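Local coordinates for endoglucanase, glycoside hydrolase family 5 protein (Cytophaga hutchinsonii, PDB 5IHS), which probably hydrolyses internal beta-1,4-glucosidic bonds of cellulose as a family 5 endoglucanase, and is probably among the periplasmic enzymes this bacterium needs to grow on crystalline cellulose, at residues V84-G89 and M107-A112; Y119-Y124 and A243-E248; D93-N98 and A136-S141. One frame throughout, in Å; residues are numbered along the deposited sequence. Where two conformers were deposited one is given.

Contact 1 of 3, residues V84-G89 and M107-A112; sequences VRAAMG and MEVVNA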
loop_
_atom_site.group_PDB
_atom_site.type_symbol
_atom_site.label_atom_id
_atom_site.label_comp_id
_atom_site.label_asym_id
_atom_site.label_seq_id
_atom_site.Cartn_x
_atom_site.Cartn_y
_atom_site.Cartn_z
ATOM N N VAL A 84 1.612 6.600 3.087
ATOM C CA VAL A 84 2.821 6.226 2.358
ATOM C C VAL A 84 3.061 4.745 2.609
ATOM O O VAL A 84 2.794 4.239 3.705
ATOM C CB VAL A 84 4.040 7.091 2.783
ATOM C CG1 VAL A 84 4.344 6.969 4.275
ATOM C CG2 VAL A 84 5.280 6.757 1.963
ATOM N N ARG A 85 3.580 4.048 1.599
ATOM C CA ARG A 85 3.834 2.608 1.670
ATOM C C ARG A 85 5.327 2.323 1.596
ATOM O O ARG A 85 6.008 2.753 0.659
ATOM C CB ARG A 85 3.078 1.892 0.554
ATOM C CG ARG A 85 3.336 0.399 0.387
ATOM C CD ARG A 85 2.395 -0.109 -0.663
ATOM N NE ARG A 85 2.357 -1.540 -0.942
ATOM C CZ ARG A 85 2.776 -2.131 -2.063
ATOM N NH1 ARG A 85 3.501 -1.493 -2.978
ATOM N NH2 ARG A 85 2.463 -3.402 -2.255
ATOM N N ALA A 86 5.826 1.596 2.594
ATOM C CA ALA A 86 7.216 1.157 2.671
ATOM C C ALA A 86 7.273 -0.266 2.124
ATOM O O ALA A 86 6.777 -1.196 2.765
ATOM C CB ALA A 86 7.705 1.213 4.117
ATOM N N ALA A 87 7.863 -0.428 0.935
ATOM C CA ALA A 87 7.876 -1.695 0.197
ATOM C C ALA A 87 9.178 -2.426 0.509
ATOM O O ALA A 87 10.165 -2.326 -0.226
ATOM C CB ALA A 87 7.715 -1.436 -1.300
ATOM N N MET A 88 9.174 -3.190 1.599
ATOM C CA MET A 88 10.384 -3.858 2.058
ATOM C C MET A 88 10.630 -5.113 1.226
ATOM O O MET A 88 9.886 -6.096 1.315
ATOM C CB MET A 88 10.271 -4.231 3.531
ATOM C CG MET A 88 11.615 -4.691 4.074
ATOM S SD MET A 88 11.625 -5.305 5.760
ATOM C CE MET A 88 10.634 -6.783 5.564
ATOM N N GLY A 89 11.688 -5.096 0.418
ATOM C CA GLY A 89 12.034 -6.284 -0.341
ATOM C C GLY A 89 12.416 -7.424 0.587
ATOM O O GLY A 89 13.051 -7.221 1.620
ATOM N N MET A 107 11.515 1.260 9.281
ATOM C CA MET A 107 11.258 1.996 10.511
ATOM C C MET A 107 11.497 3.489 10.339
ATOM O O MET A 107 10.804 4.298 10.962
ATOM C CB MET A 107 12.098 1.433 11.653
ATOM C CG MET A 107 11.649 0.042 12.073
ATOM S SD MET A 107 12.418 -0.567 13.568
ATOM C CE MET A 107 14.127 -0.620 13.059
ATOM N N GLU A 108 12.459 3.881 9.508
ATOM C CA GLU A 108 12.657 5.303 9.275
ATOM C C GLU A 108 11.415 5.920 8.643
ATOM O O GLU A 108 10.994 7.019 9.023
ATOM C CB GLU A 108 13.895 5.518 8.416
ATOM C CG GLU A 108 14.272 6.985 8.244
ATOM C CD GLU A 108 14.732 7.682 9.551
ATOM O OE1 GLU A 108 14.928 6.993 10.570
ATOM O OE2 GLU A 108 14.890 8.930 9.551
ATOM N N VAL A 109 10.801 5.220 7.687
ATOM C CA VAL A 109 9.590 5.723 7.050
ATOM C C VAL A 109 8.415 5.714 8.023
ATOM O O VAL A 109 7.645 6.677 8.087
ATOM C CB VAL A 109 9.315 4.939 5.755
ATOM C CG1 VAL A 109 7.950 5.283 5.176
ATOM C CG2 VAL A 109 10.432 5.231 4.742
ATOM N N VAL A 110 8.241 4.624 8.770
ATOM C CA VAL A 110 7.182 4.568 9.776
ATOM C C VAL A 110 7.338 5.700 10.781
ATOM O O VAL A 110 6.367 6.397 11.110
ATOM C CB VAL A 110 7.167 3.193 10.472
ATOM C CG1 VAL A 110 6.212 3.201 11.663
ATOM C CG2 VAL A 110 6.795 2.097 9.483
ATOM N N ASN A 111 8.560 5.890 11.289
ATOM C CA ASN A 111 8.796 6.931 12.282
ATOM C C ASN A 111 8.447 8.301 11.721
ATOM O O ASN A 111 7.885 9.153 12.423
ATOM C CB ASN A 111 10.256 6.894 12.736
ATOM C CG ASN A 111 10.559 5.723 13.659
ATOM O OD1 ASN A 111 9.656 5.031 14.120
ATOM N ND2 ASN A 111 11.842 5.517 13.955
ATOM N N ALA A 112 8.795 8.540 10.458
ATOM C CA ALA A 112 8.489 9.822 9.838
ATOM C C ALA A 112 6.991 10.000 9.653
ATOM O O ALA A 112 6.463 11.094 9.861
ATOM C CB ALA A 112 9.199 9.936 8.493
#

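Contact 2 of 3, residues Y119-Y124 and A243-E248; sequences YVIIDY and ALFVTE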
loop_
_atom_site.group_PDB
_atom_site.type_symbol
_atom_site.label_atom_id
_atom_site.label_comp_id
_atom_site.label_asym_id
_atom_site.label_seq_id
_atom_site.Cartn_x
_atom_site.Cartn_y
_atom_site.Cartn_z
ATOM N N TYR A 119 -0.776 8.135 7.651
ATOM C CA TYR A 119 -0.794 6.684 7.781
ATOM C C TYR A 119 0.380 6.075 7.013
ATOM O O TYR A 119 0.941 6.689 6.095
ATOM C CB TYR A 119 -2.146 6.113 7.320
ATOM C CG TYR A 119 -3.290 6.570 8.216
ATOM C CD1 TYR A 119 -3.579 5.892 9.395
ATOM C CD2 TYR A 119 -4.047 7.693 7.910
ATOM C CE1 TYR A 119 -4.586 6.322 10.240
ATOM C CE2 TYR A 119 -5.058 8.128 8.740
ATOM C CZ TYR A 119 -5.322 7.454 9.905
ATOM O OH TYR A 119 -6.327 7.947 10.720
ATOM N N VAL A 120 0.754 4.852 7.390
ATOM C CA VAL A 120 1.895 4.183 6.778
ATOM C C VAL A 120 1.595 2.697 6.648
ATOM O O VAL A 120 1.134 2.066 7.610
ATOM C CB VAL A 120 3.210 4.439 7.549
ATOM C CG1 VAL A 120 3.110 4.021 9.004
ATOM C CG2 VAL A 120 4.387 3.749 6.859
ATOM N N ILE A 121 1.861 2.152 5.462
ATOM C CA ILE A 121 1.730 0.725 5.193
ATOM C C ILE A 121 3.103 0.079 5.294
ATOM O O ILE A 121 4.036 0.478 4.590
ATOM C CB ILE A 121 1.134 0.473 3.804
ATOM C CG1 ILE A 121 -0.254 1.097 3.668
ATOM C CG2 ILE A 121 1.077 -1.023 3.523
ATOM C CD1 ILE A 121 -0.731 1.200 2.240
ATOM N N ILE A 122 3.200 -0.933 6.155
ATOM C CA ILE A 122 4.390 -1.765 6.276
ATOM C C ILE A 122 4.166 -2.956 5.349
ATOM O O ILE A 122 3.412 -3.867 5.687
ATOM C CB ILE A 122 4.619 -2.214 7.722
ATOM C CG1 ILE A 122 4.836 -1.012 8.645
ATOM C CG2 ILE A 122 5.797 -3.192 7.805
ATOM C CD1 ILE A 122 4.870 -1.369 10.108
ATOM N N ASP A 123 4.806 -2.937 4.167
ATOM C CA ASP A 123 4.591 -3.922 3.105
ATOM C C ASP A 123 5.737 -4.930 3.042
ATOM O O ASP A 123 6.891 -4.577 2.754
ATOM C CB ASP A 123 4.419 -3.178 1.779
ATOM C CG ASP A 123 4.656 -4.023 0.532
ATOM O OD1 ASP A 123 4.345 -5.230 0.509
ATOM O OD2 ASP A 123 5.148 -3.393 -0.465
ATOM N N TYR A 124 5.404 -6.193 3.311
ATOM C CA TYR A 124 6.307 -7.330 3.141
ATOM C C TYR A 124 6.293 -7.654 1.653
ATOM O O TYR A 124 5.408 -8.354 1.152
ATOM C CB TYR A 124 5.817 -8.484 4.004
ATOM C CG TYR A 124 6.840 -9.548 4.319
ATOM C CD1 TYR A 124 7.878 -9.290 5.215
ATOM C CD2 TYR A 124 6.773 -10.809 3.754
ATOM C CE1 TYR A 124 8.815 -10.256 5.527
ATOM C CE2 TYR A 124 7.711 -11.785 4.069
ATOM C CZ TYR A 124 8.730 -11.497 4.953
ATOM O OH TYR A 124 9.680 -12.435 5.290
ATOM N N ALA A 243 -13.668 -6.133 2.060
ATOM C CA ALA A 243 -13.131 -4.804 1.819
ATOM C C ALA A 243 -11.785 -4.919 1.118
ATOM O O ALA A 243 -10.935 -5.732 1.504
ATOM C CB ALA A 243 -12.954 -4.049 3.144
ATOM N N LEU A 244 -11.593 -4.097 0.096
ATOM C CA LEU A 244 -10.389 -4.091 -0.722
ATOM C C LEU A 244 -9.561 -2.845 -0.430
ATOM O O LEU A 244 -10.101 -1.786 -0.095
ATOM C CB LEU A 244 -10.765 -4.072 -2.204
ATOM C CG LEU A 244 -11.721 -5.185 -2.647
ATOM C CD1 LEU A 244 -12.023 -5.069 -4.124
ATOM C CD2 LEU A 244 -11.150 -6.565 -2.323
ATOM N N PHE A 245 -8.245 -2.966 -0.612
ATOM C CA PHE A 245 -7.315 -1.841 -0.515
ATOM C C PHE A 245 -6.354 -1.956 -1.695
ATOM O O PHE A 245 -5.702 -2.993 -1.867
ATOM C CB PHE A 245 -6.569 -1.922 0.829
ATOM C CG PHE A 245 -5.851 -0.650 1.269
ATOM C CD1 PHE A 245 -5.008 0.079 0.441
ATOM C CD2 PHE A 245 -5.999 -0.206 2.576
ATOM C CE1 PHE A 245 -4.361 1.219 0.893
ATOM C CE2 PHE A 245 -5.346 0.937 3.027
ATOM C CZ PHE A 245 -4.524 1.631 2.184
ATOM N N VAL A 246 -6.286 -0.914 -2.524
ATOM C CA VAL A 246 -5.337 -0.886 -3.632
ATOM C C VAL A 246 -4.001 -0.398 -3.076
ATOM O O VAL A 246 -3.677 0.797 -3.103
ATOM C CB VAL A 246 -5.856 -0.054 -4.815
ATOM C CG1 VAL A 246 -4.780 0.086 -5.886
ATOM C CG2 VAL A 246 -7.090 -0.717 -5.408
ATOM N N THR A 247 -3.201 -1.326 -2.544
ATOM C CA THR A 247 -1.926 -0.914 -1.974
ATOM C C THR A 247 -0.906 -0.584 -3.043
ATOM O O THR A 247 0.135 -0.010 -2.711
ATOM C CB THR A 247 -1.359 -1.961 -1.009
ATOM O OG1 THR A 247 -1.129 -3.163 -1.737
ATOM C CG2 THR A 247 -2.299 -2.220 0.180
ATOM N N GLU A 248 -1.180 -0.927 -4.301
ATOM C CA GLU A 248 -0.280 -0.599 -5.395
ATOM C C GLU A 248 -1.070 -0.532 -6.693
ATOM O O GLU A 248 -1.821 -1.466 -7.023
ATOM C CB GLU A 248 0.812 -1.667 -5.521
ATOM C CG GLU A 248 1.959 -1.260 -6.396
ATOM C CD GLU A 248 2.941 -2.400 -6.614
ATOM O OE1 GLU A 248 3.481 -2.933 -5.609
ATOM O OE2 GLU A 248 3.154 -2.757 -7.799
#

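Contact 3 of 3, residues D93-N98 and A136-S141; sequences DGYLEN and AQRFFS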
loop_
_atom_site.group_PDB
_atom_site.type_symbol
_atom_site.label_atom_id
_atom_site.label_comp_id
_atom_site.label_asym_id
_atom_site.label_seq_id
_atom_site.Cartn_x
_atom_site.Cartn_y
_atom_site.Cartn_z
ATOM N N ASP A 93 18.268 -10.244 -2.169
ATOM C CA ASP A 93 19.135 -9.359 -1.389
ATOM C C ASP A 93 18.338 -8.349 -0.571
ATOM O O ASP A 93 18.784 -7.223 -0.346
ATOM C CB ASP A 93 20.168 -8.645 -2.267
ATOM C CG ASP A 93 21.211 -9.589 -2.831
ATOM O OD1 ASP A 93 21.711 -10.451 -2.075
ATOM O OD2 ASP A 93 21.527 -9.465 -4.033
ATOM N N GLY A 94 17.161 -8.748 -0.126
ATOM C CA GLY A 94 16.321 -7.939 0.728
ATOM C C GLY A 94 16.395 -8.382 2.175
ATOM O O GLY A 94 17.459 -8.755 2.677
ATOM N N TYR A 95 15.235 -8.371 2.834
ATOM C CA TYR A 95 15.147 -8.626 4.268
ATOM C C TYR A 95 15.689 -9.999 4.666
ATOM O O TYR A 95 16.298 -10.137 5.732
ATOM C CB TYR A 95 13.687 -8.470 4.707
ATOM C CG TYR A 95 13.445 -8.862 6.143
ATOM C CD1 TYR A 95 13.832 -8.016 7.173
ATOM C CD2 TYR A 95 12.844 -10.073 6.475
ATOM C CE1 TYR A 95 13.641 -8.354 8.498
ATOM C CE2 TYR A 95 12.655 -10.424 7.808
ATOM C CZ TYR A 95 13.062 -9.555 8.811
ATOM O OH TYR A 95 12.872 -9.911 10.127
ATOM N N LEU A 96 15.436 -11.044 3.874
ATOM C CA LEU A 96 15.905 -12.363 4.301
ATOM C C LEU A 96 17.424 -12.392 4.444
ATOM O O LEU A 96 17.955 -13.016 5.369
ATOM C CB LEU A 96 15.425 -13.462 3.351
ATOM C CG LEU A 96 13.910 -13.674 3.286
ATOM C CD1 LEU A 96 13.578 -14.756 2.268
ATOM C CD2 LEU A 96 13.315 -14.011 4.650
ATOM N N GLU A 97 18.141 -11.720 3.544
ATOM C CA GLU A 97 19.598 -11.688 3.591
ATOM C C GLU A 97 20.138 -10.570 4.469
ATOM O O GLU A 97 21.202 -10.733 5.082
ATOM C CB GLU A 97 20.148 -11.495 2.179
ATOM C CG GLU A 97 19.994 -12.703 1.298
ATOM C CD GLU A 97 21.282 -13.471 1.166
ATOM O OE1 GLU A 97 21.947 -13.690 2.198
ATOM O OE2 GLU A 97 21.635 -13.837 0.025
ATOM N N ASN A 98 19.437 -9.444 4.532
ATOM C CA ASN A 98 19.928 -8.227 5.182
ATOM C C ASN A 98 18.847 -7.686 6.107
ATOM O O ASN A 98 18.314 -6.593 5.893
ATOM C CB ASN A 98 20.305 -7.195 4.121
ATOM C CG ASN A 98 21.308 -7.734 3.128
ATOM O OD1 ASN A 98 21.006 -7.910 1.946
ATOM N ND2 ASN A 98 22.507 -8.012 3.605
ATOM N N ALA A 136 8.832 -14.159 8.223
ATOM C CA ALA A 136 7.769 -13.163 8.141
ATOM C C ALA A 136 7.121 -12.934 9.500
ATOM O O ALA A 136 6.835 -11.791 9.880
ATOM C CB ALA A 136 6.721 -13.619 7.127
ATOM N N GLN A 137 6.870 -14.015 10.239
ATOM C CA GLN A 137 6.284 -13.899 11.566
ATOM C C GLN A 137 7.201 -13.119 12.491
ATOM O O GLN A 137 6.737 -12.298 13.289
ATOM C CB GLN A 137 6.004 -15.293 12.126
ATOM C CG GLN A 137 4.826 -15.983 11.459
ATOM C CD GLN A 137 4.616 -17.393 11.971
ATOM O OE1 GLN A 137 5.163 -17.789 13.010
ATOM N NE2 GLN A 137 3.816 -18.164 11.251
ATOM N N ARG A 138 8.509 -13.358 12.398
ATOM C CA ARG A 138 9.460 -12.640 13.240
ATOM C C ARG A 138 9.421 -11.146 12.941
ATOM O O ARG A 138 9.355 -10.311 13.854
ATOM C CB ARG A 138 10.869 -13.208 13.016
ATOM C CG ARG A 138 11.954 -12.580 13.878
ATOM C CD ARG A 138 13.262 -13.388 13.833
ATOM N NE ARG A 138 13.827 -13.502 12.485
ATOM C CZ ARG A 138 13.848 -14.613 11.743
ATOM N NH1 ARG A 138 14.397 -14.588 10.536
ATOM N NH2 ARG A 138 13.340 -15.751 12.192
ATOM N N PHE A 139 9.454 -10.797 11.653
ATOM C CA PHE A 139 9.419 -9.396 11.245
ATOM C C PHE A 139 8.160 -8.707 11.752
ATOM O O PHE A 139 8.220 -7.625 12.350
ATOM C CB PHE A 139 9.489 -9.297 9.724
ATOM C CG PHE A 139 9.278 -7.903 9.219
ATOM C CD1 PHE A 139 10.254 -6.937 9.394
ATOM C CD2 PHE A 139 8.102 -7.548 8.579
ATOM C CE1 PHE A 139 10.063 -5.644 8.942
ATOM C CE2 PHE A 139 7.904 -6.256 8.127
ATOM C CZ PHE A 139 8.886 -5.298 8.311
ATOM N N PHE A 140 6.999 -9.307 11.498
ATOM C CA PHE A 140 5.756 -8.659 11.884
ATOM C C PHE A 140 5.574 -8.627 13.392
ATOM O O PHE A 140 4.999 -7.665 13.912
ATOM C CB PHE A 140 4.568 -9.271 11.146
ATOM C CG PHE A 140 4.406 -8.704 9.771
ATOM C CD1 PHE A 140 3.996 -7.392 9.608
ATOM C CD2 PHE A 140 4.713 -9.445 8.642
ATOM C CE1 PHE A 140 3.887 -6.823 8.347
ATOM C CE2 PHE A 140 4.594 -8.877 7.371
ATOM C CZ PHE A 140 4.173 -7.563 7.232
ATOM N N SER A 141 6.051 -9.645 14.116
ATOM C CA SER A 141 6.026 -9.583 15.577
ATOM C C SER A 141 6.832 -8.394 16.082
ATOM O O SER A 141 6.409 -7.676 16.999
ATOM C CB SER A 141 6.604 -10.867 16.175
ATOM O OG SER A 141 5.762 -11.975 15.957
HETATM O O HOH W 1 14.835 -12.249 10.150
#

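Contact 1 of 3, residues V84-G89 and M107-A112
Apolar packing of a helix on the outer face of the barrel joins Val84 and Ala86 of strand 83-89 to Val109 of helix 99-116, in the beta-alpha-beta unit that runs on into strand 119-125. The contact is small, about 125 Å² of buried surface, and a single methyl does the work on the helix side. CG1 of Val109 lies 4.1 Å from CG1 of Val84 and 4.2 Å from CB of Ala86, bearing on two residues of the strand that face the helix. The torsion explains the choice of branch: Val109 places CG1 opposite its own amide nitrogen (chi1 171°) and so sends it forward to the strand. Val84 meets it with the methyl held between amide nitrogen and carbonyl carbon (chi1 59°). Ala86 adds no more than its CB, and the CA atoms of Ala86 and Val109 come within 6.8 Å. Helix 69-77 packs alongside, Leu75 touching Val84 and Val72 touching Val109. Arg85, between the two contact residues of the strand, points the other way and forms salt bridges with Glu156 and Glu248. Dispersion and the exclusion of water therefore hold helix to strand here, while the opposite side of the same strand serves a charged interior.

Contact 2 of 3, residues Y119-Y124 and A243-E248
Ile121 and Phe245 meet across the inside of a closed barrel, although their strands are not neighbours in the sheet: 119-125 is third and 244-249 seventh of eight parallel strands, on opposite sides of the ring. The nearest CA atoms, those of Ile121 and Thr247, are 8.2 Å apart, and side chains bridge the distance. CD1 of Ile121 comes obliquely to the Phe245 ring, 3.8 Å from its CZ and 3.9 Å from its CE1. The torsions of Ile121 give it this reach: CG1 lies opposite the carbonyl carbon, beside the backbone nitrogen (chi1 -60°), and CD1 continues nearly straight (chi2 165°). CG2 of Thr247 lies a little farther off, 4.3 Å from the same CD1. This is the apolar filling of a TIM barrel, the fold of family 5 cellulases, and it gives way to polar groups along the same strands. Within strand 244-249 the chain kinks in an inverse gamma turn centred on Val246, with a weak bond from Thr247 N to Phe245 O. OG1 of Thr247 is hydrogen-bonded to Glu156 and to His220, whereas its methyl faces Ile121. Nearer the strand ends, Glu248 OE2 is hydrogen-bonded to Tyr222 OH, while Asp123 OD2 is hydrogen-bonded to His125 ND1.

Contact 3 of 3, residues D93-N98 and A136-S141
Tyr95 and Phe139 have almost the same first torsion, each ring carbon CG lying opposite its own backbone nitrogen (chi1 173° and 172°), and this throws the two rings toward each other from the loop 93-98 and the helix 133-147. Phe139 then turns an edge to the face of Tyr95 in a T-shaped stack, with centroids 5.1 Å apart and planes inclined at 63°. Its CD1 is 3.8 Å from CE1 of Tyr95, while its CB comes to 3.5 Å from the phenolic OH. The phenol thus lies against the root of the phenylalanine as well as its ring. On the helix itself, CD2 of Phe139 stands 3.8 Å above the centre of the Phe140 ring, extending the aromatic cluster. Met88 of strand 83-89 touches both Tyr95 and Phe139, and Tyr124 also packs on Tyr95. The stack joins the loop after the second barrel strand to the helix after the third. Beside the exposed Arg138, a water lies 3.1 Å from Tyr95 OH and within a doubtfully short distance of Arg138 NH1. Replacing Tyr95 with an alanine would probably leave the edge of Phe139 without its aromatic face, open a gap beside Met88 and deprive the water of its phenolic partner. The chemistry is that of an amphipathic group: the ring is buried against apolar partners, and its one polar atom is hydrogen-bonded to a water, whose further tie to Arg138 is doubtful.

Contacts 1 and 2 use adjacent strands of one barrel wall, tied by backbone bonds from Ile121 N to Val84 O and from Ala86 N to Ile121 O, both 2.9 Å; contact 1 lies on the outer side, contact 2 inside, their centres about 12 Å apart. The centre of contact 3 is about 14 Å from that of contact 1 and about 18 Å from that of contact 2. Met88 CE lies 3.5 Å from Tyr95 CG, and Ile122 CG2 reaches Phe139 CE2 at 3.7 Å. Ala87 CA packs 3.3 Å from Asp123 OD2, toward the carboxy-terminal strand ends, where TIM-barrel hydrolases, probably this one included, hold their active site.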